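Local coordinates for possible adhesin (Caldicellulosiruptor kronotskyensis, PDB 4WA0), which probably mediates attachment of the cell to cellulose as a tapirin, of which this chain is the metal-binding, beta-helical C-terminal domain, at residues V260-S265 against Q345-S350; L292-R297 against G312-L317. All coordinates share one frame; numbering follows the deposited sequence.

Interaction 1: residues V260-S265 against Q345-S350; sequences VIYGES and QQDIES
Asp347 OD2 is gripped by two hydroxyls: the OH of Tyr262 donates to it at 2.6 Å, and Thr249 OG1 on the adjoining strand is its second partner. The contact lays the C-terminal helix 342-352 against the flank of the beta-helix, where Val260 and Tyr262 leave strand 258-263 on the same side. With CG anti to its backbone N (chi1 -172°), Asp347 sends CG toward the strand, and OD2 comes up to the edge of the Tyr262 ring, close to the ring plane. Carboxylate and ring are turned 52° apart, and the phenol oxygen meets OD2 from above the carboxylate plane, 43° out of it. Tyr262 OH is also bonded to Asn351 ND2, one turn on in the helix, so the phenol is held by two helix residues. Beside these polar groups, Ile348 CG1 lies 3.7 Å from Tyr262 OH and 4.1 Å from Val260 CG2. Strand 291-296 adds Ile295, which touches both Val260 and Ile348. Val260 thus spans the polar and apolar halves of the contact: its CG1 lies 3.8 Å from Asp347 OD2, while CG2 sits 3.9 Å above one face of the Tyr262 ring, offset toward the rim.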
loop_
_atom_site.group_PDB
_atom_site.type_symbol
_atom_site.label_atom_id
_atom_site.label_comp_id
_atom_site.label_asym_id
_atom_site.label_seq_id
_atom_site.Cartn_x
_atom_site.Cartn_y
_atom_site.Cartn_z
ATOM N N VAL A 260 -19.942 -1.747 13.866
ATOM C CA VAL A 260 -19.830 -1.365 12.481
ATOM C C VAL A 260 -20.772 -0.180 12.222
ATOM O O VAL A 260 -21.946 -0.226 12.612
ATOM C CB VAL A 260 -19.982 -2.544 11.492
ATOM C CG1 VAL A 260 -21.310 -3.213 11.657
ATOM C CG2 VAL A 260 -19.763 -2.114 10.057
ATOM N N ILE A 261 -20.212 0.841 11.553
ATOM C CA ILE A 261 -20.985 1.982 11.063
ATOM C C ILE A 261 -21.075 1.923 9.562
ATOM O O ILE A 261 -20.054 1.793 8.913
ATOM C CB ILE A 261 -20.285 3.278 11.496
ATOM C CG1 ILE A 261 -20.108 3.375 13.015
ATOM C CG2 ILE A 261 -21.013 4.543 11.097
ATOM C CD1 ILE A 261 -21.319 3.163 13.900
ATOM N N TYR A 262 -22.297 2.074 9.032
ATOM C CA TYR A 262 -22.548 2.031 7.618
ATOM C C TYR A 262 -22.991 3.435 7.191
ATOM O O TYR A 262 -23.900 3.997 7.801
ATOM C CB TYR A 262 -23.690 1.125 7.309
ATOM C CG TYR A 262 -23.438 -0.356 7.629
ATOM C CD1 TYR A 262 -22.720 -1.113 6.804
ATOM C CD2 TYR A 262 -24.058 -0.954 8.708
ATOM C CE1 TYR A 262 -22.497 -2.484 7.081
ATOM C CE2 TYR A 262 -23.833 -2.309 9.007
ATOM C CZ TYR A 262 -23.088 -3.047 8.153
ATOM O OH TYR A 262 -22.870 -4.399 8.377
ATOM N N GLY A 263 -22.331 3.994 6.188
ATOM C CA GLY A 263 -22.844 5.256 5.560
ATOM C C GLY A 263 -22.850 5.071 4.066
ATOM O O GLY A 263 -21.806 5.109 3.433
ATOM N N GLU A 264 -24.023 4.912 3.461
ATOM C CA GLU A 264 -24.044 4.710 2.038
ATOM C C GLU A 264 -23.330 5.812 1.271
ATOM O O GLU A 264 -22.406 5.565 0.488
ATOM C CB GLU A 264 -25.484 4.530 1.524
ATOM C CG GLU A 264 -25.622 4.475 0.010
ATOM C CD GLU A 264 -25.068 3.203 -0.646
ATOM O OE1 GLU A 264 -24.593 2.274 0.070
ATOM O OE2 GLU A 264 -25.115 3.088 -1.886
ATOM N N SER A 265 -23.722 7.044 1.526
ATOM C CA SER A 265 -23.163 8.166 0.774
ATOM C C SER A 265 -21.815 8.686 1.201
ATOM O O SER A 265 -21.085 9.294 0.385
ATOM C CB SER A 265 -24.199 9.346 0.807
ATOM O OG SER A 265 -25.425 8.962 0.169
ATOM N N GLN A 345 -18.634 -9.705 11.445
ATOM C CA GLN A 345 -18.329 -10.298 10.128
ATOM C C GLN A 345 -19.572 -10.758 9.412
ATOM O O GLN A 345 -19.819 -10.467 8.224
ATOM C CB GLN A 345 -17.418 -11.530 10.262
ATOM C CG GLN A 345 -15.979 -11.369 10.766
ATOM C CD GLN A 345 -15.240 -12.705 11.073
ATOM O OE1 GLN A 345 -15.256 -13.637 10.284
ATOM N NE2 GLN A 345 -14.581 -12.788 12.243
ATOM N N GLN A 346 -20.436 -11.468 10.125
ATOM C CA GLN A 346 -21.630 -11.988 9.504
ATOM C C GLN A 346 -22.557 -10.822 9.047
ATOM O O GLN A 346 -23.168 -10.847 7.971
ATOM C CB GLN A 346 -22.361 -12.885 10.486
ATOM C CG GLN A 346 -23.622 -13.500 9.944
ATOM C CD GLN A 346 -23.293 -14.359 8.723
ATOM O OE1 GLN A 346 -22.598 -15.378 8.836
ATOM N NE2 GLN A 346 -23.708 -13.890 7.518
ATOM N N ASP A 347 -22.662 -9.793 9.872
ATOM C CA ASP A 347 -23.553 -8.636 9.588
ATOM C C ASP A 347 -23.092 -7.939 8.319
ATOM O O ASP A 347 -23.901 -7.541 7.472
ATOM C CB ASP A 347 -23.504 -7.625 10.724
ATOM C CG ASP A 347 -24.540 -6.512 10.564
ATOM O OD1 ASP A 347 -25.725 -6.818 10.723
ATOM O OD2 ASP A 347 -24.172 -5.355 10.402
ATOM N N ILE A 348 -21.800 -7.770 8.216
ATOM C CA ILE A 348 -21.193 -7.085 7.066
ATOM C C ILE A 348 -21.375 -7.948 5.842
ATOM O O ILE A 348 -21.850 -7.457 4.815
ATOM C CB ILE A 348 -19.696 -6.849 7.288
ATOM C CG1 ILE A 348 -19.433 -5.817 8.408
ATOM C CG2 ILE A 348 -19.038 -6.392 5.978
ATOM C CD1 ILE A 348 -18.021 -5.789 8.925
ATOM N N GLU A 349 -21.028 -9.250 5.951
ATOM C CA GLU A 349 -21.290 -10.212 4.850
ATOM C C GLU A 349 -22.695 -10.173 4.357
ATOM O O GLU A 349 -22.928 -10.209 3.146
ATOM C CB GLU A 349 -20.864 -11.662 5.251
ATOM C CG GLU A 349 -19.336 -11.785 5.244
ATOM C CD GLU A 349 -18.710 -12.846 6.155
ATOM O OE1 GLU A 349 -19.406 -13.629 6.821
ATOM O OE2 GLU A 349 -17.441 -12.868 6.221
ATOM N N SER A 350 -23.660 -10.063 5.262
ATOM C CA SER A 350 -25.057 -10.112 4.892
ATOM C C SER A 350 -25.465 -8.857 4.155
ATOM O O SER A 350 -26.201 -8.913 3.162
ATOM C CB SER A 350 -25.956 -10.290 6.107
ATOM O OG SER A 350 -25.707 -11.573 6.680
#

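Interaction 2: residues L292-R297 against G312-L317; sequences LHLISR and GSIISL
Ile295 and Ile315 lie side by side and point the same way, their CD1 atoms 4.1 Å apart, as stacked residues do on successive coils of a parallel beta-helix. The strands run parallel and in register, which sets Ile295 beside Ile315, Ser296 beside Ser316 and the aliphatic Leu294 beside Ile314. Leu294 and Ile314 point to the opposite face from the Ile295 pair, on the side where Phe321 of strand 320-325 packs against Ile314. The outward pair is extended by Leu317, whose CD1 lies 4.3 Å from Ile295 CG2, and helix 342-352 covers this side through Ile348 and Thr352. At one end, Ser313 OG occupies the crowded position between its own N and carbonyl carbon (chi1 74°), which brings it to the edge of the His293 ring, in plane, for a nearly straight hydrogen bond (171°) to ND1 at 2.9 Å. The ring's NE2 is bonded to Gln291 OE1, so both nitrogens fix its rotation. At the corner, Gly312 has backbone angles that call for glycine, and its CA approaches Leu292 O to 3.1 Å. Arg297 runs extended from CG to NE across Leu317; NE makes a weak bond to Leu317 O at 3.3 Å, whereas NH1 has its main partner in Glu264, by a salt bridge, and also bonds Thr234 O. Five main-chain bonds join the strands, the last from Leu317 N to Ser296 O at 2.8 Å. They tie the coils, while each face mixes aliphatic pairs with partnered polar groups: His293 on one, Ser296 OG with Gly263 O on the other.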
loop_
_atom_site.group_PDB
_atom_site.type_symbol
_atom_site.label_atom_id
_atom_site.label_comp_id
_atom_site.label_asym_id
_atom_site.label_seq_id
_atom_site.Cartn_x
_atom_site.Cartn_y
_atom_site.Cartn_z
ATOM N N LEU A 292 -13.752 -0.430 15.919
ATOM C CA LEU A 292 -14.644 0.284 14.975
ATOM C C LEU A 292 -14.374 -0.092 13.525
ATOM O O LEU A 292 -13.256 -0.074 13.091
ATOM C CB LEU A 292 -14.389 1.782 15.145
ATOM C CG LEU A 292 -15.162 2.787 14.286
ATOM C CD1 LEU A 292 -16.636 2.797 14.643
ATOM C CD2 LEU A 292 -14.594 4.153 14.490
ATOM N N HIS A 293 -15.450 -0.384 12.782
ATOM C CA HIS A 293 -15.380 -0.710 11.378
ATOM C C HIS A 293 -16.284 0.285 10.632
ATOM O O HIS A 293 -17.436 0.353 10.926
ATOM C CB HIS A 293 -15.796 -2.138 11.147
ATOM C CG HIS A 293 -14.998 -3.085 11.977
ATOM N ND1 HIS A 293 -13.749 -3.474 11.592
ATOM C CD2 HIS A 293 -15.199 -3.611 13.205
ATOM C CE1 HIS A 293 -13.201 -4.211 12.545
ATOM N NE2 HIS A 293 -14.051 -4.291 13.535
ATOM N N LEU A 294 -15.701 1.045 9.711
ATOM C CA LEU A 294 -16.411 2.102 8.997
ATOM C C LEU A 294 -16.553 1.590 7.566
ATOM O O LEU A 294 -15.543 1.242 6.912
ATOM C CB LEU A 294 -15.560 3.371 8.985
ATOM C CG LEU A 294 -15.325 4.035 10.338
ATOM C CD1 LEU A 294 -14.350 5.198 10.171
ATOM C CD2 LEU A 294 -16.578 4.441 11.104
ATOM N N ILE A 295 -17.782 1.538 7.067
ATOM C CA ILE A 295 -18.078 1.034 5.725
ATOM C C ILE A 295 -18.970 2.035 4.996
ATOM O O ILE A 295 -20.023 2.413 5.527
ATOM C CB ILE A 295 -18.758 -0.332 5.778
ATOM C CG1 ILE A 295 -17.968 -1.287 6.724
ATOM C CG2 ILE A 295 -18.905 -0.892 4.377
ATOM C CD1 ILE A 295 -18.374 -2.690 6.637
ATOM N N SER A 296 -18.477 2.482 3.846
ATOM C CA SER A 296 -19.143 3.512 3.033
ATOM C C SER A 296 -19.067 3.240 1.541
ATOM O O SER A 296 -18.171 2.449 1.028
ATOM C CB SER A 296 -18.534 4.834 3.417
ATOM O OG SER A 296 -19.304 5.904 2.886
ATOM N N ARG A 297 -19.960 3.894 0.764
ATOM C CA ARG A 297 -19.724 3.985 -0.671
ATOM C C ARG A 297 -19.359 5.378 -1.097
ATOM O O ARG A 297 -19.364 5.678 -2.285
ATOM C CB ARG A 297 -20.940 3.498 -1.497
ATOM C CG ARG A 297 -21.192 2.011 -1.327
ATOM C CD ARG A 297 -22.058 1.457 -2.429
ATOM N NE ARG A 297 -22.126 0.002 -2.481
ATOM C CZ ARG A 297 -22.992 -0.769 -1.833
ATOM N NH1 ARG A 297 -23.838 -0.295 -0.958
ATOM N NH2 ARG A 297 -22.960 -2.090 -2.053
ATOM N N GLY A 312 -9.588 -1.130 14.295
ATOM C CA GLY A 312 -10.577 -1.649 13.424
ATOM C C GLY A 312 -10.235 -1.726 11.968
ATOM O O GLY A 312 -9.191 -2.242 11.594
ATOM N N SER A 313 -11.107 -1.166 11.135
ATOM C CA SER A 313 -10.874 -1.178 9.713
ATOM C C SER A 313 -11.794 -0.197 9.014
ATOM O O SER A 313 -12.820 0.255 9.585
ATOM C CB SER A 313 -11.016 -2.623 9.154
ATOM O OG SER A 313 -12.386 -3.052 9.085
ATOM N N ILE A 314 -11.427 0.091 7.776
ATOM C CA ILE A 314 -12.147 1.011 6.843
ATOM C C ILE A 314 -12.352 0.324 5.517
ATOM O O ILE A 314 -11.371 -0.148 4.878
ATOM C CB ILE A 314 -11.349 2.333 6.614
ATOM C CG1 ILE A 314 -11.174 3.010 7.900
ATOM C CG2 ILE A 314 -11.995 3.158 5.520
ATOM C CD1 ILE A 314 -10.151 4.108 7.772
ATOM N N ILE A 315 -13.626 0.268 5.053
ATOM C CA ILE A 315 -13.998 -0.410 3.813
ATOM C C ILE A 315 -14.837 0.503 2.970
ATOM O O ILE A 315 -15.866 0.987 3.439
ATOM C CB ILE A 315 -14.763 -1.715 4.094
ATOM C CG1 ILE A 315 -13.867 -2.652 4.877
ATOM C CG2 ILE A 315 -15.193 -2.407 2.775
ATOM C CD1 ILE A 315 -14.568 -3.809 5.494
ATOM N N SER A 316 -14.382 0.757 1.749
ATOM C CA SER A 316 -15.194 1.491 0.819
ATOM C C SER A 316 -15.622 0.540 -0.273
ATOM O O SER A 316 -14.807 -0.225 -0.813
ATOM C CB SER A 316 -14.358 2.563 0.162
ATOM O OG SER A 316 -14.903 2.934 -1.126
ATOM N N LEU A 317 -16.888 0.640 -0.638
ATOM C CA LEU A 317 -17.492 -0.235 -1.629
ATOM C C LEU A 317 -18.125 0.606 -2.707
ATOM O O LEU A 317 -18.932 0.075 -3.466
ATOM C CB LEU A 317 -18.558 -1.163 -0.971
ATOM C CG LEU A 317 -18.017 -2.168 0.057
ATOM C CD1 LEU A 317 -19.123 -2.976 0.678
ATOM C CD2 LEU A 317 -16.988 -3.031 -0.581
#

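In the fold
Both contacts lie at the end of the beta-helix that carries the magnesium site, their centres about 8 Å apart. They share one face of the solenoid, where strands 258-263, 291-296 and 313-316 follow one another in parallel. Interaction 2 is nested along the chain inside the loop that interaction 1 closes: 260-265 comes first, the two coil strands follow, and helix 342-352 returns last to lie over the face. The two meet where Gly263 O lies 2.7 Å from Ser296 OG, a probable hydrogen bond, and where Val260 CG2 packs 3.7 Å from Ile295 CD1. The Tyr262 side chain is about 9 Å from the magnesium ion: the contacts lie near the metal site without coordinating it.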